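Local coordinates for protein metallocarboxypeptidase (Trypanosoma cruzi, PDB 3DWC) that probably releases C-terminal amino acids from peptides with broad specificity, proline excepted, as a metal-dependent carboxypeptidase of the M32 family, at residues Val265-Glu268 against Thr269-Lys273; Val296-Gly299 against Gln300-Phe303. One frame throughout, in Å; residues are numbered along the deposited sequence.

Interaction 1. Residues Val265-Glu268 against Thr269-Lys273; sequences VIHE and TGHAK. With CO (cobalt (II) ion), chain Q.
H267 and H271, one turn apart on helix 259-276, point their side chains the same way and grip one cobalt ion, each through NE2. The NE2 of H267 and the NE2 of H271 both lie 2.2 Å from the metal. The ring planes stand obliquely, 68° apart, each turned to bring its nitrogen to the shared ion. H267 gets there with CG anti to its backbone N (chi1 -174°), whereas H271 swings its ring back beside its own N, toward the preceding turn. A hydrogen bond from H267 ND1 to E305 holds the first ring from behind. This is the HExxH zinc-peptidase motif, here carrying cobalt, and E268 is its glutamate, predicted to be the proton donor/acceptor. The E268 chain bends at chi2, and its OE1 passes 3.6 Å from H271 CD2 while OE2 accepts a 2.7 Å hydrogen bond from water 1, itself a metal ligand. Three waters make up this wetter side of the contact. The helix flank bearing V265 and T269 is buried and packs against strand 246-251 and helix 209-222. There T269 OG1 spends its proton inside its own helix, donating to V265 O at 2.8 Å from above the carbonyl plane, while T269 N reaches that same oxygen from the opposite face, giving V265 O two donors.

Interaction 2. Residues Val296-Gly299 against Gln300-Phe303; sequences VHEG and QSLF. With CO (cobalt (II) ion), chain Q.
E298 and S301 meet through their oxygens, S301 OG lying 2.9 Å from the E298 OE2 that binds the cobalt. The E298 chain leaves with CG anti to the backbone N (chi1 -174°) and then bends at chi2, which brings the carboxylate round to the metal, 2.2 Å from OE2. S301 is rotated differently, OG lodged between its backbone N and carbonyl carbon (chi1 53°), and from there it donates a 2.8 Å hydrogen bond to E298 O. L302 N bonds to that carbonyl oxygen too, from the same face of its plane, so E298 O is held twice. L302 crosses the E298 chain at a slant, its CD1 3.6 Å from E298 CG, and lies against the aliphatic part of the glutamate. In M32 carboxypeptidases, as in other HExxH enzymes of the gluzincin type, the third protein ligand is a glutamate from a later helix, and E298 on helix 294-309 fills that place. On another side of the helix Q300 curls back along the preceding turn: its NE2 donates to V296 O at 3.3 Å, with that oxygen almost exactly in the amide plane, while Q300 N approaches the oxygen from the opposite face. The other end of this buried amide, OE1, accepts from W467 and Q462, which fixes the amide's rotation. F303 sends its ring away from 296-299, among I458 and Q462 of helix 456-467 and L433 and M434 of helix 421-441.

Overall arrangement
Interactions 1 and 2 lie on successive helices, 259-276 and 294-309, with centres about 9 Å apart, and the cobalt ion joins them: interaction 1 gives two histidine ligands, interaction 2 the glutamate, and three waters the rest. Between the ligands, E298 OE2 comes 3.3 Å from H267 NE2 and 3.1 Å from H271 NE2. The helices also touch directly, S301 CB lying 3.2 Å from H267 O, while the rings of H271 and H297 meet. The side chains of S301 and E268, the predicted proton donor/acceptor, are about 6 Å apart at their nearest atoms. A bound glycine is more distant: from the side chains of T269 and F303 to this ligand it is about 13 Å and about 12 Å.

Interaction 1. Residues Val265-Glu268 against Thr269-Lys273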
ATOM      1  N   VAL B 265      -0.916   6.928  20.435  1.00 29.39           N
ATOM      2  CA  VAL B 265      -1.198   5.544  20.064  1.00 31.00           C
ATOM      3  C   VAL B 265      -2.416   4.973  20.780  1.00 29.77           C
ATOM      4  O   VAL B 265      -3.211   4.272  20.179  1.00 31.37           O
ATOM      5  CB  VAL B 265       0.029   4.661  20.297  1.00 32.31           C
ATOM      6  CG1 VAL B 265      -0.309   3.176  20.360  1.00 31.59           C
ATOM      7  CG2 VAL B 265       1.041   4.957  19.194  1.00 33.63           C
ATOM      8  N   ILE B 266      -2.577   5.307  22.044  1.00 29.17           N
ATOM      9  CA  ILE B 266      -3.739   4.862  22.830  1.00 28.56           C
ATOM     10  C   ILE B 266      -5.036   5.416  22.176  1.00 28.10           C
ATOM     11  O   ILE B 266      -5.995   4.708  21.943  1.00 28.94           O
ATOM     12  CB  ILE B 266      -3.587   5.255  24.338  1.00 28.58           C
ATOM     13  CG1 ILE B 266      -2.543   4.367  25.012  1.00 27.50           C
ATOM     14  CG2 ILE B 266      -4.969   5.099  25.099  1.00 28.14           C
ATOM     15  CD1 ILE B 266      -2.116   4.774  26.442  1.00 27.60           C
ATOM     16  N   HIS B 267      -5.033   6.688  21.871  1.00 27.29           N
ATOM     17  CA  HIS B 267      -6.132   7.337  21.142  1.00 27.66           C
ATOM     18  C   HIS B 267      -6.496   6.593  19.831  1.00 28.18           C
ATOM     19  O   HIS B 267      -7.644   6.251  19.577  1.00 28.98           O
ATOM     20  CB  HIS B 267      -5.703   8.797  20.841  1.00 26.51           C
ATOM     21  CG  HIS B 267      -6.783   9.619  20.227  1.00 26.31           C
ATOM     22  ND1 HIS B 267      -7.537  10.516  20.955  1.00 27.25           N
ATOM     23  CD2 HIS B 267      -7.265   9.656  18.962  1.00 24.06           C
ATOM     24  CE1 HIS B 267      -8.458  11.053  20.165  1.00 29.22           C
ATOM     25  NE2 HIS B 267      -8.311  10.546  18.952  1.00 28.39           N
ATOM     26  N   GLU B 268      -5.501   6.344  18.981  1.00 29.31           N
ATOM     27  CA  GLU B 268      -5.757   5.687  17.716  1.00 28.52           C
ATOM     28  C   GLU B 268      -6.144   4.243  17.894  1.00 28.63           C
ATOM     29  O   GLU B 268      -6.945   3.738  17.157  1.00 27.35           O
ATOM     30  CB  GLU B 268      -4.537   5.788  16.817  1.00 29.62           C
ATOM     31  CG  GLU B 268      -4.123   7.187  16.518  1.00 30.76           C
ATOM     32  CD  GLU B 268      -5.213   8.044  15.885  1.00 40.30           C
ATOM     33  OE1 GLU B 268      -6.043   7.509  15.119  1.00 42.31           O
ATOM     34  OE2 GLU B 268      -5.213   9.292  16.128  1.00 45.83           O
ATOM     35  N   THR B 269      -5.590   3.586  18.891  1.00 28.90           N
ATOM     36  CA  THR B 269      -6.008   2.243  19.219  1.00 29.52           C
ATOM     37  C   THR B 269      -7.481   2.247  19.616  1.00 30.28           C
ATOM     38  O   THR B 269      -8.210   1.332  19.272  1.00 30.52           O
ATOM     39  CB  THR B 269      -5.087   1.616  20.276  1.00 28.74           C
ATOM     40  OG1 THR B 269      -3.783   1.568  19.749  1.00 26.13           O
ATOM     41  CG2 THR B 269      -5.509   0.146  20.686  1.00 28.86           C
ATOM     42  N   GLY B 270      -7.947   3.286  20.296  1.00 31.24           N
ATOM     43  CA  GLY B 270      -9.376   3.336  20.645  1.00 31.41           C
ATOM     44  C   GLY B 270     -10.267   3.390  19.397  1.00 31.87           C
ATOM     45  O   GLY B 270     -11.290   2.747  19.368  1.00 33.02           O
ATOM     46  N   HIS B 271      -9.889   4.209  18.406  1.00 32.74           N
ATOM     47  CA  HIS B 271     -10.526   4.216  17.070  1.00 32.47           C
ATOM     48  C   HIS B 271     -10.463   2.808  16.425  1.00 33.28           C
ATOM     49  O   HIS B 271     -11.486   2.266  15.969  1.00 33.07           O
ATOM     50  CB  HIS B 271      -9.837   5.216  16.122  1.00 33.31           C
ATOM     51  CG  HIS B 271     -10.148   6.665  16.368  1.00 34.39           C
ATOM     52  ND1 HIS B 271     -11.421   7.184  16.337  1.00 37.56           N
ATOM     53  CD2 HIS B 271      -9.328   7.728  16.538  1.00 38.13           C
ATOM     54  CE1 HIS B 271     -11.380   8.488  16.568  1.00 36.16           C
ATOM     55  NE2 HIS B 271     -10.120   8.843  16.679  1.00 37.30           N
ATOM     56  N   ALA B 272      -9.261   2.199  16.438  1.00 33.01           N
ATOM     57  CA  ALA B 272      -9.016   0.892  15.834  1.00 31.90           C
ATOM     58  C   ALA B 272      -9.917  -0.192  16.364  1.00 31.47           C
ATOM     59  O   ALA B 272     -10.380  -1.062  15.597  1.00 30.47           O
ATOM     60  CB  ALA B 272      -7.542   0.471  16.031  1.00 32.73           C
ATOM     61  N   LYS B 273     -10.150  -0.180  17.668  1.00 30.86           N
ATOM     62  CA  LYS B 273     -10.978  -1.238  18.280  1.00 30.23           C
ATOM     63  C   LYS B 273     -12.388  -1.151  17.741  1.00 29.91           C
ATOM     64  O   LYS B 273     -13.053  -2.168  17.536  1.00 30.81           O
ATOM     65  CB  LYS B 273     -11.001  -1.097  19.802  1.00 30.89           C
ATOM     66  CG  LYS B 273      -9.633  -1.397  20.526  1.00 30.04           C
ATOM     67  CD  LYS B 273      -9.163  -2.854  20.348  1.00 29.05           C
ATOM     68  CE  LYS B 273     -10.072  -3.858  21.122  1.00 28.72           C
ATOM     69  NZ  LYS B 273      -9.634  -5.267  20.910  1.00 27.00           N
TER
HETATM   70 CO    CO Q 999      -9.407  10.883  17.049  1.00 40.81          CO
HETATM   71  O   HOH W   1      -7.465  10.807  15.902  1.00 27.73           O
HETATM   72  O   HOH W   2      -9.122  12.655  17.181  1.00 20.42           O
HETATM   73  O   HOH W   3     -10.075  11.790  15.184  1.00 25.48           O

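Interaction 2. Residues Val296-Gly299 against Gln300-Phe303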
ATOM      1  N   VAL B 296     -19.389   9.527  17.740  1.00 28.52           N
ATOM      2  CA  VAL B 296     -19.281   8.178  18.283  1.00 28.85           C
ATOM      3  C   VAL B 296     -17.862   7.620  18.119  1.00 28.49           C
ATOM      4  O   VAL B 296     -17.327   7.082  19.072  1.00 28.63           O
ATOM      5  CB  VAL B 296     -20.390   7.221  17.756  1.00 28.98           C
ATOM      6  CG1 VAL B 296     -20.179   5.794  18.305  1.00 26.65           C
ATOM      7  CG2 VAL B 296     -21.753   7.790  18.102  1.00 24.95           C
ATOM      8  N   HIS B 297     -17.193   7.893  16.999  1.00 31.26           N
ATOM      9  CA  HIS B 297     -15.820   7.399  16.782  1.00 30.34           C
ATOM     10  C   HIS B 297     -14.834   8.023  17.777  1.00 31.24           C
ATOM     11  O   HIS B 297     -14.075   7.310  18.465  1.00 31.65           O
ATOM     12  CB  HIS B 297     -15.386   7.675  15.342  1.00 31.95           C
ATOM     13  CG  HIS B 297     -14.672   6.534  14.711  1.00 30.28           C
ATOM     14  ND1 HIS B 297     -13.654   5.860  15.345  1.00 32.87           N
ATOM     15  CD2 HIS B 297     -14.915   5.862  13.564  1.00 31.89           C
ATOM     16  CE1 HIS B 297     -13.234   4.877  14.571  1.00 32.73           C
ATOM     17  NE2 HIS B 297     -13.988   4.854  13.482  1.00 31.75           N
ATOM     18  N   GLU B 298     -14.875   9.351  17.889  1.00 31.52           N
ATOM     19  CA  GLU B 298     -13.989  10.092  18.793  1.00 31.25           C
ATOM     20  C   GLU B 298     -14.364   9.786  20.241  1.00 32.45           C
ATOM     21  O   GLU B 298     -13.524   9.889  21.130  1.00 33.75           O
ATOM     22  CB  GLU B 298     -14.044  11.611  18.481  1.00 32.21           C
ATOM     23  CG  GLU B 298     -13.057  12.437  19.267  1.00 33.27           C
ATOM     24  CD  GLU B 298     -11.605  12.266  18.810  1.00 35.48           C
ATOM     25  OE1 GLU B 298     -10.742  13.068  19.253  1.00 40.40           O
ATOM     26  OE2 GLU B 298     -11.329  11.376  17.994  1.00 30.71           O
ATOM     27  N   GLY B 299     -15.598   9.318  20.471  1.00 31.94           N
ATOM     28  CA  GLY B 299     -15.975   8.778  21.766  1.00 31.12           C
ATOM     29  C   GLY B 299     -15.235   7.509  22.153  1.00 31.27           C
ATOM     30  O   GLY B 299     -14.930   7.269  23.339  1.00 32.64           O
ATOM     31  N   GLN B 300     -14.967   6.668  21.173  1.00 30.46           N
ATOM     32  CA  GLN B 300     -14.110   5.523  21.361  1.00 30.05           C
ATOM     33  C   GLN B 300     -12.627   5.868  21.522  1.00 29.13           C
ATOM     34  O   GLN B 300     -11.941   5.282  22.362  1.00 31.29           O
ATOM     35  CB  GLN B 300     -14.319   4.536  20.213  1.00 30.72           C
ATOM     36  CG  GLN B 300     -15.801   4.134  19.955  1.00 30.38           C
ATOM     37  CD  GLN B 300     -16.644   3.902  21.187  1.00 28.22           C
ATOM     38  OE1 GLN B 300     -16.462   2.922  21.920  1.00 27.70           O
ATOM     39  NE2 GLN B 300     -17.563   4.832  21.448  1.00 28.12           N
ATOM     40  N   SER B 301     -12.092   6.790  20.742  1.00 29.23           N
ATOM     41  CA  SER B 301     -10.691   7.144  20.933  1.00 28.31           C
ATOM     42  C   SER B 301     -10.473   7.755  22.320  1.00 27.06           C
ATOM     43  O   SER B 301      -9.461   7.503  23.020  1.00 25.58           O
ATOM     44  CB  SER B 301     -10.269   8.111  19.843  1.00 28.76           C
ATOM     45  OG  SER B 301     -11.171   9.186  19.821  1.00 31.52           O
ATOM     46  N   LEU B 302     -11.395   8.617  22.703  1.00 27.02           N
ATOM     47  CA  LEU B 302     -11.267   9.364  23.964  1.00 27.28           C
ATOM     48  C   LEU B 302     -11.654   8.561  25.185  1.00 27.29           C
ATOM     49  O   LEU B 302     -11.191   8.816  26.297  1.00 28.00           O
ATOM     50  CB  LEU B 302     -12.023  10.682  23.893  1.00 27.35           C
ATOM     51  CG  LEU B 302     -11.449  11.668  22.870  1.00 28.10           C
ATOM     52  CD1 LEU B 302     -12.360  12.893  22.751  1.00 27.28           C
ATOM     53  CD2 LEU B 302     -10.042  12.093  23.195  1.00 25.57           C
ATOM     54  N   PHE B 303     -12.477   7.571  25.002  1.00 28.23           N
ATOM     55  CA  PHE B 303     -12.681   6.594  26.060  1.00 28.40           C
ATOM     56  C   PHE B 303     -11.346   5.919  26.432  1.00 29.67           C
ATOM     57  O   PHE B 303     -10.970   5.830  27.616  1.00 28.40           O
ATOM     58  CB  PHE B 303     -13.703   5.582  25.578  1.00 29.01           C
ATOM     59  CG  PHE B 303     -14.168   4.648  26.645  1.00 28.59           C
ATOM     60  CD1 PHE B 303     -15.300   4.914  27.360  1.00 28.27           C
ATOM     61  CD2 PHE B 303     -13.453   3.497  26.915  1.00 28.05           C
ATOM     62  CE1 PHE B 303     -15.745   4.027  28.345  1.00 28.11           C
ATOM     63  CE2 PHE B 303     -13.903   2.564  27.863  1.00 29.21           C
ATOM     64  CZ  PHE B 303     -15.050   2.849  28.597  1.00 28.68           C
TER
HETATM   65 CO    CO Q 999      -9.407  10.883  17.049  1.00 40.81          CO
HETATM   66  O   HOH W   2      -9.122  12.655  17.181  1.00 20.42           O
HETATM   67  O   HOH W   1      -7.465  10.807  15.902  1.00 27.73           O
HETATM   68  O   HOH W   3     -10.075  11.790  15.184  1.00 25.48           O